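Local coordinates for protein probable dehydrogenase (Bordetella bronchiseptica, PDB 3MOI) that is a putative dehydrogenase that probably carries out NAD(P)-dependent oxidation or reduction of a substrate not yet identified, as in the Gfo/Idh/MocA family, at residues H117-T122 with A356-D361; V130-A135 with V330-G335; F156-R161 with P206-E211; R193-R198 with T219-A224; A199-L204 with G212-M217. One frame throughout, in Å; residues are numbered along the deposited sequence.

Interaction 1: residues H117-T122 with A356-D361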
# COMPACT_ATOMS: atom_id res chain seq x y z
N HIS A 117 12.43 -34.87 4.92
CA HIS A 117 12.03 -33.61 4.33
C HIS A 117 10.86 -33.02 5.05
O HIS A 117 9.93 -33.76 5.39
CB HIS A 117 11.66 -33.77 2.88
CG HIS A 117 12.81 -34.16 2.02
ND1 HIS A 117 13.02 -35.46 1.58
CD2 HIS A 117 13.86 -33.44 1.58
CE1 HIS A 117 14.12 -35.50 0.86
NE2 HIS A 117 14.65 -34.29 0.84
N LEU A 118 10.89 -31.70 5.23
CA LEU A 118 9.85 -30.96 5.89
C LEU A 118 9.46 -29.80 5.06
O LEU A 118 10.29 -29.10 4.63
CB LEU A 118 10.35 -30.34 7.23
CG LEU A 118 9.25 -29.48 7.94
CD1 LEU A 118 9.19 -29.69 9.53
CD2 LEU A 118 9.43 -28.05 7.60
N VAL A 119 8.17 -29.53 4.92
CA VAL A 119 7.69 -28.31 4.33
C VAL A 119 6.70 -27.65 5.30
O VAL A 119 5.87 -28.35 5.89
CB VAL A 119 6.87 -28.64 3.04
CG1 VAL A 119 5.87 -27.46 2.64
CG2 VAL A 119 7.77 -29.05 1.90
N VAL A 120 6.67 -26.33 5.37
CA VAL A 120 5.58 -25.63 6.08
C VAL A 120 4.67 -24.84 5.14
O VAL A 120 5.23 -24.10 4.36
CB VAL A 120 6.24 -24.72 7.20
CG1 VAL A 120 7.75 -24.71 7.16
CG2 VAL A 120 5.68 -23.32 7.29
N GLY A 121 3.33 -24.86 5.14
CA GLY A 121 2.40 -25.77 5.83
C GLY A 121 1.00 -25.57 5.22
O GLY A 121 0.00 -25.96 5.75
N THR A 122 1.01 -25.06 4.01
CA THR A 122 -0.03 -24.31 3.25
C THR A 122 0.02 -22.83 3.55
O THR A 122 -0.85 -22.27 4.21
CB THR A 122 -1.43 -24.85 3.14
OG1 THR A 122 -1.46 -26.22 2.73
CG2 THR A 122 -2.11 -24.05 1.99
N ALA A 356 13.40 -31.63 -6.52
CA ALA A 356 13.78 -30.33 -6.00
C ALA A 356 13.64 -30.36 -4.45
O ALA A 356 12.60 -30.74 -3.92
CB ALA A 356 12.92 -29.26 -6.60
N PRO A 357 14.70 -29.98 -3.75
CA PRO A 357 14.65 -29.93 -2.31
C PRO A 357 13.65 -28.90 -1.88
O PRO A 357 13.32 -28.05 -2.65
CB PRO A 357 16.08 -29.49 -1.92
CG PRO A 357 16.94 -30.03 -3.04
CD PRO A 357 16.08 -29.87 -4.27
N ALA A 358 13.11 -29.00 -0.69
CA ALA A 358 12.06 -28.08 -0.27
C ALA A 358 12.61 -26.64 -0.11
O ALA A 358 13.67 -26.45 0.41
CB ALA A 358 11.50 -28.57 0.99
N LEU A 359 11.89 -25.63 -0.55
CA LEU A 359 12.21 -24.22 -0.27
C LEU A 359 11.80 -23.84 1.16
O LEU A 359 12.59 -23.22 1.89
CB LEU A 359 11.45 -23.35 -1.23
CG LEU A 359 11.63 -21.82 -1.13
CD1 LEU A 359 13.11 -21.29 -1.30
CD2 LEU A 359 10.62 -21.17 -2.15
N ARG A 360 10.56 -24.17 1.54
CA ARG A 360 10.03 -23.79 2.80
C ARG A 360 10.31 -24.84 3.90
O ARG A 360 9.41 -25.49 4.48
CB ARG A 360 8.54 -23.53 2.69
CG ARG A 360 8.21 -22.43 1.65
CD ARG A 360 6.73 -22.36 1.32
NE ARG A 360 6.56 -21.53 0.12
CZ ARG A 360 6.86 -21.89 -1.14
NH1 ARG A 360 7.31 -23.10 -1.43
NH2 ARG A 360 6.67 -21.02 -2.11
N ASP A 361 11.59 -24.98 4.21
CA ASP A 361 11.98 -25.99 5.15
C ASP A 361 11.90 -25.42 6.58
O ASP A 361 11.32 -24.36 6.83
CB ASP A 361 13.38 -26.48 4.80
CG ASP A 361 14.44 -25.49 5.21
OD1 ASP A 361 14.18 -24.25 5.15
OD2 ASP A 361 15.52 -25.97 5.67
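The carbonyl of Arg360, central residue of an inverse gamma turn, takes the N-H of Val120 in the single hydrogen bond between 117-122 and 356-361, so that a turn rather than another strand docks against this edge. Val120 N lies 3.0 Å from Arg360 O, in the carbonyl plane, with an N-H...O angle of 151°. The same oxygen is 3.3 Å from Val119 CA, which adds a C-H...O contact. A second one runs the other way: Asp361 CA sits 3.6 Å from Leu118 O, the contact nearly straight, with an angle of 164° at H. Val120 CG1 also crowds the Arg360 oxygen, at 3.2 Å from O; as modelled, chi1 of 5° almost eclipses CG1 with the backbone N. Strand 118-120 is an outermost strand, within the chain, of the parallel sheet of the Rossmann fold. Its other side is bonded through Val119 to strand 90-93, while the turn belongs to the connection between helices 340-352 and 362-381. Apolar groups fill in around the backbone. Val119 CG2 meets Ala358 CB at 3.9 Å, and Leu118 CD2 comes to 3.7 Å from the carbonyl carbon C of Asp361, its side chain also resting on Ile91 and Val93. Arg360 passes CB and CD beside Val120 O, then runs on, extended, to a salt bridge with Glu347 and a hydrogen bond from NE to Ser125; Leu359 CD2 lies over one face of its guanidinium. Asp361 turns its carboxylate from the strand and caps the N-terminus of helix 362-381, OD1 accepting from Trp364 N.

Interaction 2: residues V130-A135 with V330-G335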
# COMPACT_ATOMS: atom_id res chain seq x y z
N VAL A 130 1.44 -16.65 -6.65
CA VAL A 130 2.72 -16.28 -6.06
C VAL A 130 3.86 -17.03 -6.70
O VAL A 130 4.92 -16.50 -6.97
CB VAL A 130 2.72 -16.54 -4.57
CG1 VAL A 130 4.10 -16.33 -4.01
CG2 VAL A 130 1.63 -15.64 -3.87
N ARG A 131 3.66 -18.29 -6.98
CA ARG A 131 4.67 -19.04 -7.72
C ARG A 131 4.84 -18.45 -9.10
O ARG A 131 5.96 -18.34 -9.62
CB ARG A 131 4.24 -20.48 -7.85
CG ARG A 131 5.21 -21.43 -8.58
CD ARG A 131 4.77 -22.88 -8.25
NE ARG A 131 4.82 -23.76 -9.41
CZ ARG A 131 5.50 -24.91 -9.47
NH1 ARG A 131 6.23 -25.35 -8.43
NH2 ARG A 131 5.46 -25.63 -10.59
N THR A 132 3.73 -18.03 -9.68
CA THR A 132 3.81 -17.41 -11.01
C THR A 132 4.56 -16.12 -10.97
O THR A 132 5.35 -15.90 -11.87
CB THR A 132 2.44 -17.17 -11.66
OG1 THR A 132 1.67 -18.37 -11.55
CG2 THR A 132 2.61 -16.78 -13.13
N LEU A 133 4.35 -15.30 -9.94
CA LEU A 133 5.08 -14.05 -9.80
C LEU A 133 6.56 -14.36 -9.69
O LEU A 133 7.36 -13.71 -10.33
CB LEU A 133 4.61 -13.16 -8.61
CG LEU A 133 3.21 -12.47 -8.67
CD1 LEU A 133 2.62 -12.14 -7.27
CD2 LEU A 133 3.14 -11.19 -9.52
N ARG A 134 6.92 -15.40 -8.91
CA ARG A 134 8.34 -15.80 -8.81
C ARG A 134 8.87 -16.16 -10.20
O ARG A 134 9.88 -15.61 -10.67
CB ARG A 134 8.58 -16.96 -7.80
CG ARG A 134 10.03 -17.46 -7.76
CD ARG A 134 10.21 -18.84 -6.93
NE ARG A 134 10.84 -18.49 -5.64
CZ ARG A 134 12.03 -18.86 -5.15
NH1 ARG A 134 12.82 -19.78 -5.73
NH2 ARG A 134 12.38 -18.30 -3.98
N ALA A 135 8.20 -17.07 -10.88
CA ALA A 135 8.72 -17.49 -12.21
C ALA A 135 9.02 -16.25 -13.10
O ALA A 135 10.10 -16.13 -13.69
CB ALA A 135 7.78 -18.45 -12.86
N VAL A 330 -0.50 -13.59 -17.88
CA VAL A 330 0.19 -14.88 -17.87
C VAL A 330 -0.60 -15.86 -17.03
O VAL A 330 -0.79 -15.63 -15.87
CB VAL A 330 1.59 -14.74 -17.26
CG1 VAL A 330 2.30 -16.13 -17.15
CG2 VAL A 330 2.41 -13.73 -18.07
N PRO A 331 -1.06 -16.97 -17.61
CA PRO A 331 -1.72 -17.96 -16.77
C PRO A 331 -0.87 -18.53 -15.62
O PRO A 331 0.34 -18.68 -15.74
CB PRO A 331 -2.06 -19.09 -17.76
CG PRO A 331 -1.17 -18.86 -18.92
CD PRO A 331 -1.13 -17.37 -19.02
N ALA A 332 -1.53 -18.86 -14.53
CA ALA A 332 -0.92 -19.43 -13.37
C ALA A 332 -0.30 -20.81 -13.65
O ALA A 332 -0.96 -21.73 -14.15
CB ALA A 332 -1.95 -19.55 -12.27
N ILE A 333 0.95 -20.95 -13.28
CA ILE A 333 1.60 -22.23 -13.37
C ILE A 333 0.72 -23.39 -12.83
O ILE A 333 0.25 -23.35 -11.70
CB ILE A 333 3.00 -22.20 -12.75
CG1 ILE A 333 3.89 -21.25 -13.60
CG2 ILE A 333 3.57 -23.62 -12.74
CD1 ILE A 333 5.33 -20.97 -13.02
N THR A 334 0.42 -24.35 -13.72
CA THR A 334 -0.37 -25.51 -13.39
C THR A 334 0.34 -26.24 -12.26
O THR A 334 1.51 -26.56 -12.37
CB THR A 334 -0.49 -26.53 -14.59
OG1 THR A 334 -1.51 -27.51 -14.30
CG2 THR A 334 0.86 -27.35 -14.82
N GLY A 335 -0.36 -26.48 -11.17
CA GLY A 335 0.11 -27.49 -10.21
C GLY A 335 -0.55 -28.84 -10.50
O GLY A 335 -1.51 -28.95 -11.24
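Thr132, on helix 128-139, and Ala332, just past the end of strand 326-331, bring the two backbones nearest, their CA atoms 5.7 Å apart. The one hydrogen bond between the segments falls next door: Ile333 N donates to Thr132 OG1 at 3.2 Å, with an N-H...O angle of 152°. Thr132 is buried; its OG1 lies beside its own backbone N (chi1 -48°) and also bonds Pro128 O one turn back, so this hydroxyl gives its proton to the helix and accepts from the loop. The other branch, CG2, approaches the strand end, 4.1 Å from Val330 CG1 and 3.9 Å from Pro331 O, the Thr132 and Val330 side chains sliding past each other in opposite directions. In the C-terminal alpha/beta domain of the Gfo/Idh/MocA type, helix 128-139 packs on the mixed sheet, Thr132 and Leu133 both touching Val319; strand 326-331 is the outermost strand on this side within the chain, and the chain leaving it passes along the helix. Ile333 reaches two residues one helical turn apart. Its CD1 meets Ala135 CB at 3.5 Å. Its CG2 instead abuts the edge of the exposed Arg131 guanidinium, in plane, 3.5 Å from NH2, the two side chains crossing at about a right angle.

Interaction 3: residues F156-R161 with P206-E211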
# COMPACT_ATOMS: atom_id res chain seq x y z
N PHE A 156 -10.70 -10.75 9.75
CA PHE A 156 -10.08 -11.81 10.50
C PHE A 156 -10.38 -11.68 11.98
O PHE A 156 -10.78 -12.64 12.65
CB PHE A 156 -8.55 -11.78 10.25
CG PHE A 156 -7.76 -12.65 11.18
CD1 PHE A 156 -7.42 -13.96 10.82
CD2 PHE A 156 -7.29 -12.16 12.36
CE1 PHE A 156 -6.68 -14.78 11.67
CE2 PHE A 156 -6.53 -12.96 13.21
CZ PHE A 156 -6.24 -14.29 12.87
N LEU A 157 -10.20 -10.51 12.53
CA LEU A 157 -10.34 -10.43 13.97
C LEU A 157 -11.78 -10.76 14.40
O LEU A 157 -11.99 -11.16 15.53
CB LEU A 157 -9.93 -9.05 14.50
CG LEU A 157 -9.69 -9.05 16.03
CD1 LEU A 157 -8.44 -9.81 16.31
CD2 LEU A 157 -9.63 -7.63 16.64
N TYR A 158 -12.77 -10.60 13.52
CA TYR A 158 -14.14 -10.84 13.92
C TYR A 158 -14.73 -12.16 13.41
O TYR A 158 -15.91 -12.33 13.45
CB TYR A 158 -15.01 -9.63 13.56
CG TYR A 158 -14.56 -8.41 14.36
CD1 TYR A 158 -15.07 -8.15 15.63
CD2 TYR A 158 -13.57 -7.58 13.88
CE1 TYR A 158 -14.62 -7.05 16.38
CE2 TYR A 158 -13.13 -6.50 14.63
CZ TYR A 158 -13.66 -6.24 15.86
OH TYR A 158 -13.20 -5.16 16.55
N ARG A 159 -13.89 -13.08 12.95
CA ARG A 159 -14.33 -14.44 12.72
C ARG A 159 -14.42 -15.11 14.09
O ARG A 159 -13.85 -14.63 15.05
CB ARG A 159 -13.34 -15.18 11.82
CG ARG A 159 -13.01 -14.43 10.56
CD ARG A 159 -12.27 -15.25 9.55
NE ARG A 159 -11.80 -14.38 8.48
CZ ARG A 159 -10.67 -14.52 7.79
NH1 ARG A 159 -9.83 -15.53 8.01
NH2 ARG A 159 -10.37 -13.61 6.86
N PRO A 160 -15.17 -16.19 14.20
CA PRO A 160 -15.37 -16.83 15.49
C PRO A 160 -14.10 -17.47 16.08
O PRO A 160 -13.51 -18.31 15.44
CB PRO A 160 -16.41 -17.91 15.19
CG PRO A 160 -17.20 -17.35 14.08
CD PRO A 160 -16.22 -16.59 13.24
N ARG A 161 -13.76 -17.11 17.32
CA ARG A 161 -12.49 -17.50 17.93
C ARG A 161 -12.63 -18.04 19.34
O ARG A 161 -13.51 -17.64 20.10
CB ARG A 161 -11.58 -16.28 18.02
CG ARG A 161 -11.32 -15.58 16.72
CD ARG A 161 -10.19 -16.21 15.92
NE ARG A 161 -10.10 -15.54 14.62
CZ ARG A 161 -9.61 -16.09 13.51
NH1 ARG A 161 -9.15 -17.35 13.46
NH2 ARG A 161 -9.61 -15.36 12.40
N PRO A 206 -10.16 -3.27 22.40
CA PRO A 206 -9.76 -3.78 23.70
C PRO A 206 -10.58 -4.95 24.17
O PRO A 206 -10.13 -5.64 25.07
CB PRO A 206 -9.97 -2.59 24.64
CG PRO A 206 -10.98 -1.72 23.95
CD PRO A 206 -10.79 -1.94 22.47
N LYS A 207 -11.75 -5.20 23.58
CA LYS A 207 -12.49 -6.45 23.91
C LYS A 207 -11.85 -7.68 23.26
O LYS A 207 -12.12 -8.81 23.64
CB LYS A 207 -13.96 -6.39 23.47
CG LYS A 207 -14.82 -5.26 24.11
CD LYS A 207 -16.16 -5.09 23.30
CE LYS A 207 -17.13 -3.98 23.80
NZ LYS A 207 -17.57 -4.26 25.17
N ARG A 208 -11.03 -7.44 22.25
CA ARG A 208 -10.36 -8.52 21.55
C ARG A 208 -8.89 -8.14 21.39
O ARG A 208 -8.44 -7.89 20.31
CB ARG A 208 -11.01 -8.77 20.18
CG ARG A 208 -12.54 -8.79 20.17
CD ARG A 208 -13.07 -9.48 18.92
NE ARG A 208 -13.56 -10.82 19.27
CZ ARG A 208 -13.57 -11.88 18.48
NH1 ARG A 208 -13.12 -11.83 17.23
NH2 ARG A 208 -14.04 -13.01 18.94
N PRO A 209 -8.13 -8.16 22.49
CA PRO A 209 -6.91 -7.38 22.58
C PRO A 209 -5.69 -8.08 22.05
O PRO A 209 -4.74 -8.31 22.78
CB PRO A 209 -6.79 -7.12 24.10
CG PRO A 209 -7.40 -8.26 24.72
CD PRO A 209 -8.37 -8.90 23.73
N THR A 210 -5.73 -8.42 20.78
CA THR A 210 -4.57 -8.91 20.13
C THR A 210 -4.37 -8.00 18.92
O THR A 210 -5.18 -7.16 18.64
CB THR A 210 -4.72 -10.39 19.73
OG1 THR A 210 -3.47 -10.85 19.16
CG2 THR A 210 -5.85 -10.58 18.73
N GLU A 211 -3.28 -8.18 18.20
CA GLU A 211 -2.99 -7.32 17.10
C GLU A 211 -3.99 -7.56 15.99
O GLU A 211 -4.14 -8.67 15.53
CB GLU A 211 -1.56 -7.57 16.60
CG GLU A 211 -0.47 -6.99 17.50
CD GLU A 211 -0.11 -7.84 18.70
OE1 GLU A 211 -0.44 -9.04 18.67
OE2 GLU A 211 0.48 -7.28 19.70
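Arg208 and Leu157 make up the tight part of this contact, their side chains sliding past each other in opposite directions. Leu157 CD2 lies 4.0 Å from Arg208 CB, while its other methyl, CD1, meets Thr210 CG2 at 3.6 Å. Thr210 OG1, anti to its backbone N (chi1 -176°), is directed elsewhere and bonds Thr168. Farther along, Arg208 CD comes to 3.8 Å from Tyr158 CE1, and the ring and guanidinium planes differ by 23°. The guanidinium has Arg159 O at its edge, 3.6 Å from Arg208 NH1; the still closer approach of Leu157 O is doubtful in the model. Its firm partner is Glu270, which forms a salt bridge with Arg208 NH2 and also accepts from Arg161 N. This carboxylate would temper the repulsion between Arg208 and Arg161, whose NH1 pairs with Glu165. Arg161 in turn pins its own loop: NH2 donates to Phe156 O at 3.0 Å, almost straight at 173°, while Arg159 N reaches that oxygen from the opposite face of its plane. The outer side is quite different. Pro206, Lys207 and Pro209 are exposed and take no part, the loop turning back through an inverse gamma turn centred on Pro209, with Thr210 N 2.8 Å from Arg208 O. Two sheet-end loops thus meet in the C-terminal domain: the one following strand 145-153 and the one linking strands 194-202 and 213-220, an arginine from the second plugging into the first.

Interaction 4: residues R193-R198 with T219-A224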
# COMPACT_ATOMS: atom_id res chain seq x y z
N ARG A 193 16.72 -12.54 1.34
CA ARG A 193 16.63 -12.43 2.75
C ARG A 193 16.09 -11.05 3.14
O ARG A 193 16.43 -10.01 2.56
CB ARG A 193 17.99 -12.69 3.38
CG ARG A 193 18.00 -12.61 4.93
CD ARG A 193 19.29 -13.14 5.54
NE ARG A 193 19.61 -12.48 6.82
CZ ARG A 193 19.28 -12.97 8.01
NH1 ARG A 193 18.61 -14.12 8.08
NH2 ARG A 193 19.58 -12.30 9.12
N ILE A 194 15.24 -11.06 4.15
CA ILE A 194 14.78 -9.86 4.76
C ILE A 194 15.84 -9.43 5.77
O ILE A 194 16.09 -10.15 6.72
CB ILE A 194 13.45 -10.14 5.45
CG1 ILE A 194 12.41 -10.51 4.39
CG2 ILE A 194 13.03 -8.95 6.22
CD1 ILE A 194 11.09 -11.04 4.86
N THR A 195 16.45 -8.29 5.57
CA THR A 195 17.58 -7.84 6.44
C THR A 195 17.21 -6.70 7.37
O THR A 195 17.98 -6.39 8.25
CB THR A 195 18.80 -7.33 5.63
OG1 THR A 195 18.35 -6.31 4.73
CG2 THR A 195 19.44 -8.47 4.82
N ALA A 196 16.06 -6.08 7.22
CA ALA A 196 15.64 -5.11 8.24
C ALA A 196 14.12 -4.96 8.25
O ALA A 196 13.46 -5.20 7.25
CB ALA A 196 16.33 -3.76 8.02
N VAL A 197 13.58 -4.54 9.38
CA VAL A 197 12.14 -4.46 9.61
C VAL A 197 11.83 -3.20 10.38
O VAL A 197 12.32 -3.03 11.52
CB VAL A 197 11.65 -5.60 10.48
CG1 VAL A 197 10.16 -5.48 10.66
CG2 VAL A 197 12.04 -6.93 9.92
N ARG A 198 11.02 -2.33 9.76
CA ARG A 198 10.36 -1.27 10.45
C ARG A 198 8.85 -1.55 10.42
O ARG A 198 8.26 -1.59 9.32
CB ARG A 198 10.65 0.06 9.75
CG ARG A 198 9.94 1.26 10.34
CD ARG A 198 10.30 1.49 11.82
NE ARG A 198 9.55 2.61 12.36
CZ ARG A 198 8.57 2.51 13.24
NH1 ARG A 198 8.28 1.32 13.74
NH2 ARG A 198 7.90 3.61 13.65
N THR A 219 13.08 -4.31 4.58
CA THR A 219 14.22 -4.10 3.71
C THR A 219 14.81 -5.46 3.25
O THR A 219 15.09 -6.33 4.05
CB THR A 219 15.31 -3.31 4.41
OG1 THR A 219 14.77 -2.04 4.80
CG2 THR A 219 16.52 -3.11 3.46
N LEU A 220 14.98 -5.63 1.95
CA LEU A 220 15.55 -6.83 1.43
C LEU A 220 17.03 -6.58 1.18
O LEU A 220 17.60 -5.54 1.43
CB LEU A 220 14.82 -7.27 0.19
CG LEU A 220 13.30 -7.42 0.29
CD1 LEU A 220 12.76 -7.81 -1.05
CD2 LEU A 220 12.88 -8.44 1.32
N GLU A 221 17.69 -7.57 0.69
CA GLU A 221 19.09 -7.70 0.95
C GLU A 221 19.85 -6.99 -0.13
O GLU A 221 20.94 -6.49 0.14
CB GLU A 221 19.36 -9.19 1.05
CG GLU A 221 20.71 -9.72 0.92
CD GLU A 221 20.61 -11.31 0.96
OE1 GLU A 221 19.66 -11.95 0.30
OE2 GLU A 221 21.45 -11.88 1.71
N ASP A 222 19.29 -6.91 -1.35
CA ASP A 222 19.99 -6.15 -2.41
C ASP A 222 19.60 -4.68 -2.38
O ASP A 222 19.98 -3.95 -3.26
CB ASP A 222 19.78 -6.78 -3.81
CG ASP A 222 18.37 -6.50 -4.40
OD1 ASP A 222 17.51 -5.98 -3.64
OD2 ASP A 222 18.13 -6.80 -5.63
N GLY A 223 18.84 -4.25 -1.38
CA GLY A 223 18.39 -2.85 -1.27
C GLY A 223 16.94 -2.68 -1.67
O GLY A 223 16.30 -1.69 -1.30
N ALA A 224 16.38 -3.64 -2.41
CA ALA A 224 14.94 -3.63 -2.67
C ALA A 224 14.18 -3.61 -1.32
O ALA A 224 14.68 -4.13 -0.33
CB ALA A 224 14.56 -4.80 -3.50
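Thr219, Glu221 and Arg193 bury the most surface here, and Thr219 makes most of the bonds to 193-198. Thr219 O is gripped three times by the opposite strand: by Thr195 N at 2.8 Å and weakly by Ala196 N and by the hydroxyl of Thr195. On the return side Thr219 N donates to Ala196 O at 2.8 Å, closing an antiparallel hydrogen-bonded pair in which Thr219 CB packs on Ala196 CB at 3.8 Å. Thr195 and Ala196 facing one residue is a classic beta bulge, set in the hairpin of strands 194-202 and 213-220 in the mixed sheet of the C-terminal domain. Thr219 OG1 takes a hydrogen bond from Arg198 of the second subunit, so the bulge lies at the dimer contact. Glu221 stands at the far end, inside the type I turn Leu220-Gly223. Its CG is anti to the backbone N (chi1 162°) and the chain beyond is extended, carrying the carboxylate over to Arg193: OE1 accepts from Arg193 N at 3.2 Å, the N-H coming from 54° out of the carboxylate plane, and lies 3.6 Å from Arg193 CB. Glu221 CB also touches Thr195 CG2, at 3.8 Å. The Arg193 guanidinium leads away to a long, weak ion pair with Asp367. On the other face, that of Ile194 and Leu220, Ile194 CG1 meets Leu220 CD2 at 3.7 Å.

Interaction 5: residues A199-L204 with G212-M217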
# COMPACT_ATOMS: atom_id res chain seq x y z
N ALA A 199 8.23 -1.71 11.60
CA ALA A 199 6.78 -1.97 11.66
C ALA A 199 6.10 -1.29 12.86
O ALA A 199 6.76 -0.99 13.83
CB ALA A 199 6.52 -3.43 11.69
N MET A 200 4.79 -1.08 12.76
CA MET A 200 3.92 -0.50 13.79
C MET A 200 2.78 -1.46 13.82
O MET A 200 2.33 -1.85 12.76
CB MET A 200 3.35 0.82 13.28
CG MET A 200 2.31 1.54 14.24
SD MET A 200 0.91 2.20 13.33
CE MET A 200 0.17 0.65 12.85
N THR A 201 2.28 -1.85 14.99
CA THR A 201 1.06 -2.69 15.07
C THR A 201 0.02 -1.96 15.93
O THR A 201 0.38 -1.16 16.73
CB THR A 201 1.35 -3.99 15.77
OG1 THR A 201 1.85 -3.65 17.08
CG2 THR A 201 2.37 -4.82 14.99
N GLY A 202 -1.26 -2.26 15.75
CA GLY A 202 -2.34 -1.76 16.58
C GLY A 202 -3.22 -2.89 17.07
O GLY A 202 -3.28 -4.01 16.48
N ARG A 203 -3.87 -2.62 18.19
CA ARG A 203 -4.84 -3.51 18.82
C ARG A 203 -6.03 -2.64 19.08
O ARG A 203 -6.35 -2.30 20.20
CB ARG A 203 -4.33 -4.00 20.14
CG ARG A 203 -3.12 -4.87 20.05
CD ARG A 203 -2.92 -5.56 21.37
NE ARG A 203 -1.90 -4.87 22.13
CZ ARG A 203 -0.84 -5.47 22.67
NH1 ARG A 203 -0.68 -6.81 22.58
NH2 ARG A 203 0.08 -4.71 23.31
N LEU A 204 -6.69 -2.26 18.01
CA LEU A 204 -7.70 -1.24 18.12
C LEU A 204 -8.99 -1.62 18.83
O LEU A 204 -9.84 -0.77 19.00
CB LEU A 204 -7.98 -0.72 16.72
CG LEU A 204 -6.72 -0.14 16.06
CD1 LEU A 204 -7.10 0.68 14.90
CD2 LEU A 204 -5.84 0.69 17.05
N GLY A 212 -4.67 -6.51 15.57
CA GLY A 212 -5.46 -6.56 14.37
C GLY A 212 -4.98 -5.80 13.16
O GLY A 212 -5.47 -6.08 12.06
N ASN A 213 -4.03 -4.86 13.30
CA ASN A 213 -3.42 -4.23 12.10
C ASN A 213 -1.94 -3.99 12.18
O ASN A 213 -1.36 -3.77 13.24
CB ASN A 213 -4.09 -2.91 11.77
CG ASN A 213 -3.92 -1.84 12.88
OD1 ASN A 213 -4.29 -2.06 14.01
ND2 ASN A 213 -3.38 -0.72 12.54
N CYS A 214 -1.33 -3.88 11.02
CA CYS A 214 0.08 -3.68 11.00
C CYS A 214 0.48 -2.96 9.78
O CYS A 214 0.03 -3.32 8.73
CB CYS A 214 0.77 -5.01 10.95
SG CYS A 214 2.55 -4.92 10.62
N ALA A 215 1.41 -2.02 9.93
CA ALA A 215 2.05 -1.41 8.79
C ALA A 215 3.55 -1.65 8.91
O ALA A 215 4.12 -1.38 9.98
CB ALA A 215 1.70 0.16 8.68
N ALA A 216 4.15 -2.16 7.83
CA ALA A 216 5.59 -2.49 7.82
C ALA A 216 6.29 -2.23 6.52
O ALA A 216 5.71 -2.39 5.45
CB ALA A 216 5.84 -4.00 8.21
N MET A 217 7.57 -1.88 6.65
CA MET A 217 8.46 -1.79 5.56
C MET A 217 9.60 -2.78 5.82
O MET A 217 10.37 -2.67 6.83
CB MET A 217 9.04 -0.39 5.36
CG MET A 217 9.55 -0.28 3.87
SD MET A 217 10.24 1.20 3.24
CE MET A 217 9.41 2.09 4.41
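Ala199 and Ala216 face each other directly across two antiparallel strands, their CB atoms 3.6 Å apart. The strand axes approach to 4.7 Å, their N-to-C directions 177° apart, and hydrogen-bonded and non-hydrogen-bonded pairs take turns along them. On the face of Ala199, Thr201, Cys214 and Ala216 the side chains are short: Cys214 SG is anti to its backbone N (chi1 170°) and lies 4.4 Å from Ala199 CB, and Val375 of helix 362-381 lies against Ala199, Thr201 and Cys214. The opposite face carries Met200, Asn213 and Ala215. Met200 starts out anti to its backbone N, then bends at chi2 and chi3, so that its methyl CE folds back to 4.5 Å from Ala215 CB. Its side chain and that of Asn213 cross obliquely, whereas Leu204 meets Asn213 at about a right angle. Asn213 leans over Gly202, where no side chain intervenes. Here Gly212 and Asn213 both face Gly202, a classic beta bulge: Gly202 O accepts from Gly212 N at 3.0 Å and weakly from Asn213 N, while Gly202 N donates to Asn213 O at 2.9 Å. Met200 and Ala215 exchange a pair of backbone bonds. Met147 of the second subunit packs on Asn213 and Ala215. The backbone thus fixes the register, and the small side chains of the Ala199 face let helix 362-381 lie close.

Interaction 1 lies at the edge of the Rossmann sheet; interaction 2 belongs to the C-terminal domain, yet the two touch, Leu359 CD2 lying 3.8 Å from Arg134 NH2. Interactions 4 and 5 are successive parts of one hairpin, about 18 Å between centres, joined by a probable hydrogen bond from Met217 N to Arg198 O at 2.8 Å, and both reach the second subunit. Interaction 3 borders interaction 5, about 14 Å between centres, through the salt bridge of Glu211 OE2 with Arg203 NH1 at 3.1 Å. Interaction 1 stands across the chain's centre from interactions 3 and 5, about 30 Å and 28 Å between centres.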